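Local coordinates for xyloglucan-specific endo-beta-1,4-glucanase BoGH9A (Bacteroides ovatus, PDB 6DHT), which hydrolyses internal beta-1,4-glucosidic linkages in the backbone of xyloglucan, releasing xyloglucan oligosaccharides, at residues S492-H497 with D539-Y544; V515-P520 with P533-Y537; N178-S182 with I551-A555. Where two conformers were deposited one is given. Numbering follows the deposited sequence.

Contact 1: residues S492-H497 with D539-Y544; sequences SPKHPH and DTEDSY
The carboxylate of Asp539 (chi1 t) accepts hydrogen bonds from two consecutive backbone amides: Lys494 N to Asp539 OD2 at 2.8 Å and His495 N to Asp539 OD1 at 2.9 Å. Asn547 also bonds Asp539 OD1. A third bond runs from His495 ND1 to Glu541 OE2, 2.7 Å, with His495 chi1 m and Glu541 chi1 m, chi2 p. Segments 492-497 and 539-543 have irregular backbones. They run in the same direction, with CA atoms 4.9 Å apart at His495-Thr540 and 4.2 Å at His497-Glu541. Thr540 to Ser543 form a type I beta turn, overlapped by an inverse gamma turn centred on Ser543. These loops probably line the active site of the family 9 catalytic domain. His497 and Asp539 are predicted active-site residues, and His497 ND1 bonds Glu548, the predicted proton donor. His497 (chi1 t) lies with CD2 3.0 Å from Glu541 O. Tyr544 CB makes a CH-pi contact over the His497 ring face, 4.1 Å from the centroid. The Tyr544 and His497 rings meet obliquely, centroids 5.0 Å apart.

Contact 2: residues V515-P520 with P533-Y537; sequences VGGPNP and PDESY
Pro518 lays its ring over the 3-10 segment 533-535, with Pro518 CB 3.4 Å from Pro533 O and Pro518 CG 3.5 Å from Asp534 O. Pro518 CG also packs 4.2 Å from Tyr537 CB. The closest CA pairs are Pro518-Tyr537 at 4.4 Å and Pro520-Pro533 at 5.4 Å, so the two segments run in opposite directions. One hydrogen bond joins them, Asn519 N to Ser536 O, 3.0 Å and nearly straight at 162°. The same carbonyl accepts a CA-H...O contact, Pro518 CA to Ser536 O at 3.3 Å. Ser536 is the centre of an inverse gamma turn (phi/psi -80/63). Gly517 (phi/psi 102/-176) precedes Pro518; a CB there would clash with Pro518 CD and jam against the carbonyl of Gly516. Two apolar contacts lie at the ends. Val515 CG2 (chi1 m) is 3.9 Å from Tyr537 CE1, and Pro520 CG is 3.9 Å from Pro533 CB. Tyr537 has chi1 t, and its OH bonds Asn547. The CA-to-CB bonds of Asp534 and Glu535 point away; Asp534 accepts a hydrogen bond from Trp67 and Glu535 forms a salt bridge with Lys70, both in the N-terminal Ig-like domain. These are two antiparallel loop segments, one carrying a 3-10 segment and an inverse gamma turn, on the catalytic domain between the Ig-like domain and the predicted active-site residue Asp539.

Contact 3: residues N178-S182 with I551-A555; sequences NSGYS and INWNA
Helices 176-192 and 551-567 lie side by side and nearly parallel here. The short axes are 9.0 Å apart and make an angle of 8°. The closest CA pair is Ser182-Asn552, at 5.0 Å. Asn178, with chi1 t and chi2 44°, points toward the other helix, and Asn178 ND2 donates to Asn552 OD1 at 3.0 Å. Asp168 accepts a bond from the same nitrogen. Asn552 has chi1 p, which brings OD1 to Asn178. Ser182 (chi1 m) turns OG back to its own helix, where it donates to Asn178 O at 2.8 Å. That leaves Ser182 OG 3.2 Å from Asn552 CA, without a hydrogen bond across the pair. Ile551 (chi1 p, chi2 t) reaches across to the other helix; Ile551 CD1 is 3.6 Å from Ser179 CB. Ala555 CB fits 3.9 Å from Ser182 CB. Tyr181 (chi1 t, chi2 79°) sets its ring edge against Asn552 CB, 4.0 Å from Tyr181 CE2. A water joins Tyr181 OH to Asn552 O, 2.8 Å from each. Parallel neighbours like these are expected of the inner helices of the (alpha/alpha)6 barrel of family 9. All the touching residues are buried, yet amides and hydroxyls outnumber aliphatic side chains. The chemistry implies a polar, partly hydrated interface; the small side chain of Ser182 is consistent with the close local approach to Asn552.

Contact 3 is the core contact, centred about 6 Å from the centre of the chain and fully buried. Contacts 1 and 2 are each centred about 18 Å out, partly buried, and made largely of loops. All three draw on the C-terminal part of the catalytic domain, but contact 3 also brings in a helix from much earlier in the sequence. Contacts 1 and 2 touch: Pro493 CB lies 3.4 Å from Tyr537 OH. Contact 2 reaches contact 3 through Gly516 CA, 3.3 Å from Trp553 CZ3. Carboxylates dominate contact 1, prolines and one backbone bond contact 2, and neutral amides and hydroxyls contact 3. Only contact 1 holds predicted active-site residues.

Contact 1: residues S492-H497 with D539-Y544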
loop_
_atom_site.group_PDB
_atom_site.type_symbol
_atom_site.label_atom_id
_atom_site.label_comp_id
_atom_site.label_asym_id
_atom_site.label_seq_id
_atom_site.Cartn_x
_atom_site.Cartn_y
_atom_site.Cartn_z
ATOM N N SER A 492 5.785 -13.122 13.138
ATOM C CA SER A 492 5.839 -12.294 11.939
ATOM C C SER A 492 7.026 -12.718 11.051
ATOM O O SER A 492 7.897 -13.471 11.496
ATOM C CB SER A 492 5.951 -10.821 12.321
ATOM O OG SER A 492 7.067 -10.613 13.181
ATOM N N PRO A 493 7.077 -12.290 9.792
ATOM C CA PRO A 493 8.165 -12.753 8.916
ATOM C C PRO A 493 9.539 -12.280 9.381
ATOM O O PRO A 493 9.763 -11.096 9.611
ATOM C CB PRO A 493 7.811 -12.163 7.554
ATOM C CG PRO A 493 6.341 -11.788 7.666
ATOM C CD PRO A 493 6.159 -11.383 9.075
ATOM N N LYS A 494 10.469 -13.222 9.519
ATOM C CA LYS A 494 11.834 -12.904 9.919
ATOM C C LYS A 494 12.821 -12.986 8.741
ATOM O O LYS A 494 13.996 -12.589 8.870
ATOM C CB LYS A 494 12.250 -13.901 11.005
ATOM C CG LYS A 494 11.463 -13.802 12.297
ATOM C CD LYS A 494 11.757 -12.499 13.031
ATOM C CE LYS A 494 10.815 -12.280 14.208
ATOM N NZ LYS A 494 11.075 -13.192 15.349
ATOM N N HIS A 495 12.336 -13.439 7.583
ATOM C CA HIS A 495 13.193 -13.704 6.417
ATOM C C HIS A 495 12.634 -13.160 5.109
ATOM O O HIS A 495 12.562 -13.859 4.117
ATOM C CB HIS A 495 13.419 -15.225 6.307
ATOM C CG HIS A 495 14.076 -15.794 7.519
ATOM N ND1 HIS A 495 15.413 -15.587 7.797
ATOM C CD2 HIS A 495 13.569 -16.473 8.568
ATOM C CE1 HIS A 495 15.702 -16.154 8.956
ATOM N NE2 HIS A 495 14.610 -16.719 9.435
ATOM N N PRO A 496 12.204 -11.893 5.099
ATOM C CA PRO A 496 11.609 -11.381 3.868
ATOM C C PRO A 496 12.538 -11.389 2.670
ATOM O O PRO A 496 13.753 -11.258 2.808
ATOM C CB PRO A 496 11.223 -9.930 4.241
ATOM C CG PRO A 496 12.186 -9.592 5.343
ATOM C CD PRO A 496 12.336 -10.852 6.130
ATOM N N HIS A 497 11.944 -11.500 1.492
ATOM C CA HIS A 497 12.640 -11.358 0.244
ATOM C C HIS A 497 12.840 -9.877 0.027
ATOM O O HIS A 497 12.020 -9.200 -0.609
ATOM C CB HIS A 497 11.815 -12.001 -0.876
ATOM C CG HIS A 497 12.409 -11.855 -2.245
ATOM N ND1 HIS A 497 12.192 -10.754 -3.042
ATOM C CD2 HIS A 497 13.199 -12.686 -2.972
ATOM C CE1 HIS A 497 12.850 -10.892 -4.181
ATOM N NE2 HIS A 497 13.462 -12.067 -4.164
ATOM N N ASP A 539 8.356 -18.282 4.857
ATOM C CA ASP A 539 9.172 -17.192 5.362
ATOM C C ASP A 539 10.657 -17.495 5.118
ATOM O O ASP A 539 11.409 -17.841 6.042
ATOM C CB ASP A 539 8.861 -16.971 6.832
ATOM C CG ASP A 539 9.625 -15.801 7.429
ATOM O OD1 ASP A 539 10.021 -14.891 6.668
ATOM O OD2 ASP A 539 9.801 -15.838 8.680
ATOM N N THR A 540 11.047 -17.372 3.857
ATOM C CA THR A 540 12.437 -17.519 3.466
ATOM C C THR A 540 12.790 -16.421 2.479
ATOM O O THR A 540 11.930 -15.955 1.718
ATOM C CB THR A 540 12.709 -18.935 2.866
ATOM O OG1 THR A 540 11.911 -19.118 1.687
ATOM C CG2 THR A 540 12.413 -20.040 3.858
ATOM N N GLU A 541 14.052 -15.995 2.495
ATOM C CA GLU A 541 14.482 -14.861 1.696
ATOM C C GLU A 541 14.397 -15.089 0.189
ATOM O O GLU A 541 14.384 -14.137 -0.597
ATOM C CB GLU A 541 15.910 -14.427 2.045
ATOM C CG GLU A 541 16.125 -13.828 3.434
ATOM C CD GLU A 541 16.313 -14.827 4.561
ATOM O OE1 GLU A 541 16.080 -16.039 4.375
ATOM O OE2 GLU A 541 16.658 -14.389 5.689
ATOM N N ASP A 542 14.405 -16.357 -0.233
ATOM C CA ASP A 542 14.313 -16.657 -1.655
ATOM C C ASP A 542 12.889 -16.666 -2.189
ATOM O O ASP A 542 12.677 -16.827 -3.379
ATOM C CB ASP A 542 14.988 -18.006 -1.999
ATOM C CG ASP A 542 14.390 -19.185 -1.244
ATOM O OD1 ASP A 542 13.706 -18.986 -0.215
ATOM O OD2 ASP A 542 14.643 -20.366 -1.642
ATOM N N SER A 543 11.903 -16.473 -1.313
ATOM C CA SER A 543 10.512 -16.544 -1.763
ATOM C C SER A 543 9.998 -15.221 -2.337
ATOM O O SER A 543 9.283 -14.487 -1.652
ATOM C CB SER A 543 9.581 -16.991 -0.653
ATOM O OG SER A 543 8.274 -17.196 -1.181
ATOM N N TYR A 544 10.383 -14.886 -3.572
ATOM C CA TYR A 544 9.750 -13.811 -4.332
ATOM C C TYR A 544 8.256 -14.081 -4.418
ATOM O O TYR A 544 7.448 -13.138 -4.398
ATOM C CB TYR A 544 10.343 -13.770 -5.742
ATOM C CG TYR A 544 10.087 -12.558 -6.599
ATOM C CD1 TYR A 544 10.167 -11.256 -6.101
ATOM C CD2 TYR A 544 9.885 -12.704 -7.961
ATOM C CE1 TYR A 544 9.988 -10.152 -6.928
ATOM C CE2 TYR A 544 9.710 -11.602 -8.790
ATOM C CZ TYR A 544 9.765 -10.331 -8.267
ATOM O OH TYR A 544 9.593 -9.236 -9.093
#

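Contact 2: residues V515-P520 with P533-Y537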
loop_
_atom_site.group_PDB
_atom_site.type_symbol
_atom_site.label_atom_id
_atom_site.label_comp_id
_atom_site.label_asym_id
_atom_site.label_seq_id
_atom_site.Cartn_x
_atom_site.Cartn_y
_atom_site.Cartn_z
ATOM N N VAL A 515 4.396 -8.363 3.777
ATOM C CA VAL A 515 4.859 -9.295 2.755
ATOM C C VAL A 515 3.705 -9.692 1.831
ATOM O O VAL A 515 2.538 -9.560 2.180
ATOM C CB VAL A 515 5.555 -10.559 3.372
ATOM C CG1 VAL A 515 6.740 -10.136 4.211
ATOM C CG2 VAL A 515 4.583 -11.380 4.200
ATOM N N GLY A 516 4.018 -10.187 0.639
ATOM C CA GLY A 516 2.998 -10.440 -0.367
ATOM C C GLY A 516 1.918 -11.423 0.059
ATOM O O GLY A 516 0.738 -11.236 -0.223
ATOM N N GLY A 517 2.328 -12.512 0.706
ATOM C CA GLY A 517 1.419 -13.478 1.297
ATOM C C GLY A 517 1.241 -14.728 0.478
ATOM O O GLY A 517 1.874 -14.894 -0.570
ATOM N N PRO A 518 0.347 -15.594 0.955
ATOM C CA PRO A 518 0.146 -16.913 0.334
ATOM C C PRO A 518 -0.148 -16.809 -1.143
ATOM O O PRO A 518 -0.988 -16.026 -1.543
ATOM C CB PRO A 518 -1.082 -17.466 1.066
ATOM C CG PRO A 518 -1.149 -16.747 2.344
ATOM C CD PRO A 518 -0.524 -15.387 2.120
ATOM N N ASN A 519 0.494 -17.670 -1.928
ATOM C CA ASN A 519 0.482 -17.601 -3.382
ATOM C C ASN A 519 0.780 -18.996 -3.928
ATOM O O ASN A 519 1.926 -19.398 -3.940
ATOM C CB ASN A 519 1.541 -16.600 -3.860
ATOM C CG ASN A 519 1.682 -16.533 -5.381
ATOM O OD1 ASN A 519 2.671 -15.998 -5.901
ATOM N ND2 ASN A 519 0.686 -17.019 -6.098
ATOM N N PRO A 520 -0.259 -19.727 -4.349
ATOM C CA PRO A 520 -0.074 -21.098 -4.854
ATOM C C PRO A 520 0.296 -21.116 -6.327
ATOM O O PRO A 520 0.648 -20.067 -6.863
ATOM C CB PRO A 520 -1.451 -21.723 -4.652
ATOM C CG PRO A 520 -2.393 -20.604 -4.758
ATOM C CD PRO A 520 -1.684 -19.391 -4.197
ATOM N N PRO A 533 -4.433 -23.193 -0.588
ATOM C CA PRO A 533 -3.924 -21.932 -1.134
ATOM C C PRO A 533 -3.588 -20.895 -0.069
ATOM O O PRO A 533 -2.623 -20.149 -0.286
ATOM C CB PRO A 533 -5.089 -21.409 -1.988
ATOM C CG PRO A 533 -5.983 -22.500 -2.173
ATOM C CD PRO A 533 -5.804 -23.457 -1.045
ATOM N N ASP A 534 -4.347 -20.847 1.025
ATOM C CA ASP A 534 -4.119 -19.846 2.075
ATOM C C ASP A 534 -2.955 -20.205 3.004
ATOM O O ASP A 534 -2.626 -19.466 3.937
ATOM C CB ASP A 534 -5.409 -19.522 2.849
ATOM C CG ASP A 534 -6.085 -20.728 3.473
ATOM O OD1 ASP A 534 -5.696 -21.885 3.181
ATOM O OD2 ASP A 534 -7.035 -20.524 4.253
ATOM N N GLU A 535 -2.324 -21.347 2.735
ATOM C CA GLU A 535 -1.171 -21.788 3.495
ATOM C C GLU A 535 0.090 -21.857 2.623
ATOM O O GLU A 535 1.158 -22.284 3.080
ATOM C CB GLU A 535 -1.479 -23.161 4.109
ATOM C CG GLU A 535 -2.638 -23.150 5.107
ATOM C CD GLU A 535 -2.914 -24.522 5.712
ATOM O OE1 GLU A 535 -2.109 -25.451 5.488
ATOM O OE2 GLU A 535 -3.937 -24.669 6.404
ATOM N N SER A 536 -0.030 -21.425 1.368
ATOM C CA SER A 536 1.088 -21.423 0.431
ATOM C C SER A 536 2.011 -20.231 0.645
ATOM O O SER A 536 2.214 -19.421 -0.259
ATOM C CB SER A 536 0.599 -21.420 -1.014
ATOM O OG SER A 536 -0.149 -22.595 -1.270
ATOM N N TYR A 537 2.608 -20.189 1.826
ATOM C CA TYR A 537 3.454 -19.089 2.264
ATOM C C TYR A 537 4.694 -19.699 2.929
ATOM O O TYR A 537 4.565 -20.613 3.738
ATOM C CB TYR A 537 2.675 -18.168 3.261
ATOM C CG TYR A 537 3.599 -17.210 3.964
ATOM C CD1 TYR A 537 4.098 -16.101 3.295
ATOM C CD2 TYR A 537 4.023 -17.435 5.264
ATOM C CE1 TYR A 537 4.990 -15.262 3.887
ATOM C CE2 TYR A 537 4.952 -16.605 5.863
ATOM C CZ TYR A 537 5.401 -15.498 5.169
ATOM O OH TYR A 537 6.347 -14.672 5.727
#

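Contact 3: residues N178-S182 with I551-A555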
loop_
_atom_site.group_PDB
_atom_site.type_symbol
_atom_site.label_atom_id
_atom_site.label_comp_id
_atom_site.label_asym_id
_atom_site.label_seq_id
_atom_site.Cartn_x
_atom_site.Cartn_y
_atom_site.Cartn_z
ATOM N N ASN A 178 4.820 2.523 -10.426
ATOM C CA ASN A 178 4.518 1.987 -9.117
ATOM C C ASN A 178 4.646 3.050 -8.037
ATOM O O ASN A 178 3.818 3.103 -7.113
ATOM C CB ASN A 178 5.431 0.813 -8.808
ATOM C CG ASN A 178 4.866 -0.068 -7.739
ATOM O OD1 ASN A 178 3.678 -0.386 -7.761
ATOM N ND2 ASN A 178 5.689 -0.427 -6.770
ATOM N N SER A 179 5.638 3.924 -8.119
ATOM C CA SER A 179 5.794 4.899 -7.049
ATOM C C SER A 179 4.753 6.022 -7.155
ATOM O O SER A 179 4.298 6.506 -6.128
ATOM C CB SER A 179 7.232 5.413 -6.945
ATOM O OG SER A 179 7.591 6.197 -8.048
ATOM N N GLY A 180 4.366 6.390 -8.371
ATOM C CA GLY A 180 3.315 7.353 -8.594
ATOM C C GLY A 180 1.995 6.851 -8.056
ATOM O O GLY A 180 1.280 7.586 -7.371
ATOM N N TYR A 181 1.660 5.612 -8.373
ATOM C CA TYR A 181 0.464 4.957 -7.845
ATOM C C TYR A 181 0.493 4.929 -6.311
ATOM O O TYR A 181 -0.512 5.232 -5.625
ATOM C CB TYR A 181 0.389 3.508 -8.337
ATOM C CG TYR A 181 -0.552 2.709 -7.499
ATOM C CD1 TYR A 181 -1.933 2.790 -7.672
ATOM C CD2 TYR A 181 -0.059 1.893 -6.506
ATOM C CE1 TYR A 181 -2.790 2.046 -6.850
ATOM C CE2 TYR A 181 -0.885 1.172 -5.689
ATOM C CZ TYR A 181 -2.258 1.255 -5.861
ATOM O OH TYR A 181 -3.092 0.496 -5.044
ATOM N N SER A 182 1.636 4.547 -5.758
ATOM C CA SER A 182 1.755 4.393 -4.316
ATOM C C SER A 182 1.486 5.696 -3.566
ATOM O O SER A 182 0.736 5.735 -2.582
ATOM C CB SER A 182 3.133 3.857 -3.942
ATOM O OG SER A 182 3.331 2.509 -4.404
ATOM N N ILE A 551 6.804 -1.127 -2.199
ATOM C CA ILE A 551 6.187 0.151 -1.831
ATOM C C ILE A 551 4.684 0.184 -2.096
ATOM O O ILE A 551 3.948 0.848 -1.337
ATOM C CB ILE A 551 6.890 1.358 -2.469
ATOM C CG1 ILE A 551 6.874 1.280 -3.997
ATOM C CG2 ILE A 551 8.281 1.541 -1.890
ATOM C CD1 ILE A 551 7.385 2.521 -4.725
ATOM N N ASN A 552 4.201 -0.475 -3.143
ATOM C CA ASN A 552 2.766 -0.452 -3.424
ATOM C C ASN A 552 1.999 -1.299 -2.451
ATOM O O ASN A 552 0.837 -1.044 -2.196
ATOM C CB ASN A 552 2.450 -0.830 -4.869
ATOM C CG ASN A 552 3.067 -2.150 -5.291
ATOM O OD1 ASN A 552 4.268 -2.408 -5.087
ATOM N ND2 ASN A 552 2.248 -2.994 -5.891
ATOM N N TRP A 553 2.649 -2.318 -1.898
ATOM C CA TRP A 553 2.032 -3.163 -0.889
ATOM C C TRP A 553 2.020 -2.422 0.445
ATOM O O TRP A 553 1.013 -2.432 1.151
ATOM C CB TRP A 553 2.771 -4.511 -0.798
ATOM C CG TRP A 553 2.658 -5.297 -2.065
ATOM C CD1 TRP A 553 1.878 -5.010 -3.122
ATOM C CD2 TRP A 553 3.355 -6.511 -2.401
ATOM N NE1 TRP A 553 2.033 -5.946 -4.092
ATOM C CE2 TRP A 553 2.946 -6.875 -3.686
ATOM C CE3 TRP A 553 4.285 -7.308 -1.739
ATOM C CZ2 TRP A 553 3.414 -8.021 -4.333
ATOM C CZ3 TRP A 553 4.757 -8.447 -2.380
ATOM C CH2 TRP A 553 4.324 -8.785 -3.663
ATOM N N ASN A 554 3.098 -1.723 0.772
ATOM C CA ASN A 554 3.091 -0.895 1.966
ATOM C C ASN A 554 2.181 0.325 1.846
ATOM O O ASN A 554 1.669 0.807 2.866
ATOM C CB ASN A 554 4.489 -0.511 2.400
ATOM C CG ASN A 554 4.936 -1.341 3.556
ATOM O OD1 ASN A 554 5.006 -2.570 3.446
ATOM N ND2 ASN A 554 5.161 -0.717 4.692
ATOM N N ALA A 555 1.949 0.817 0.621
ATOM C CA ALA A 555 1.035 1.942 0.444
ATOM C C ALA A 555 -0.353 1.516 0.873
ATOM O O ALA A 555 -1.067 2.268 1.526
ATOM C CB ALA A 555 1.027 2.404 -0.995
HETATM O O HOH W 1 -1.566 -1.368 -3.589
#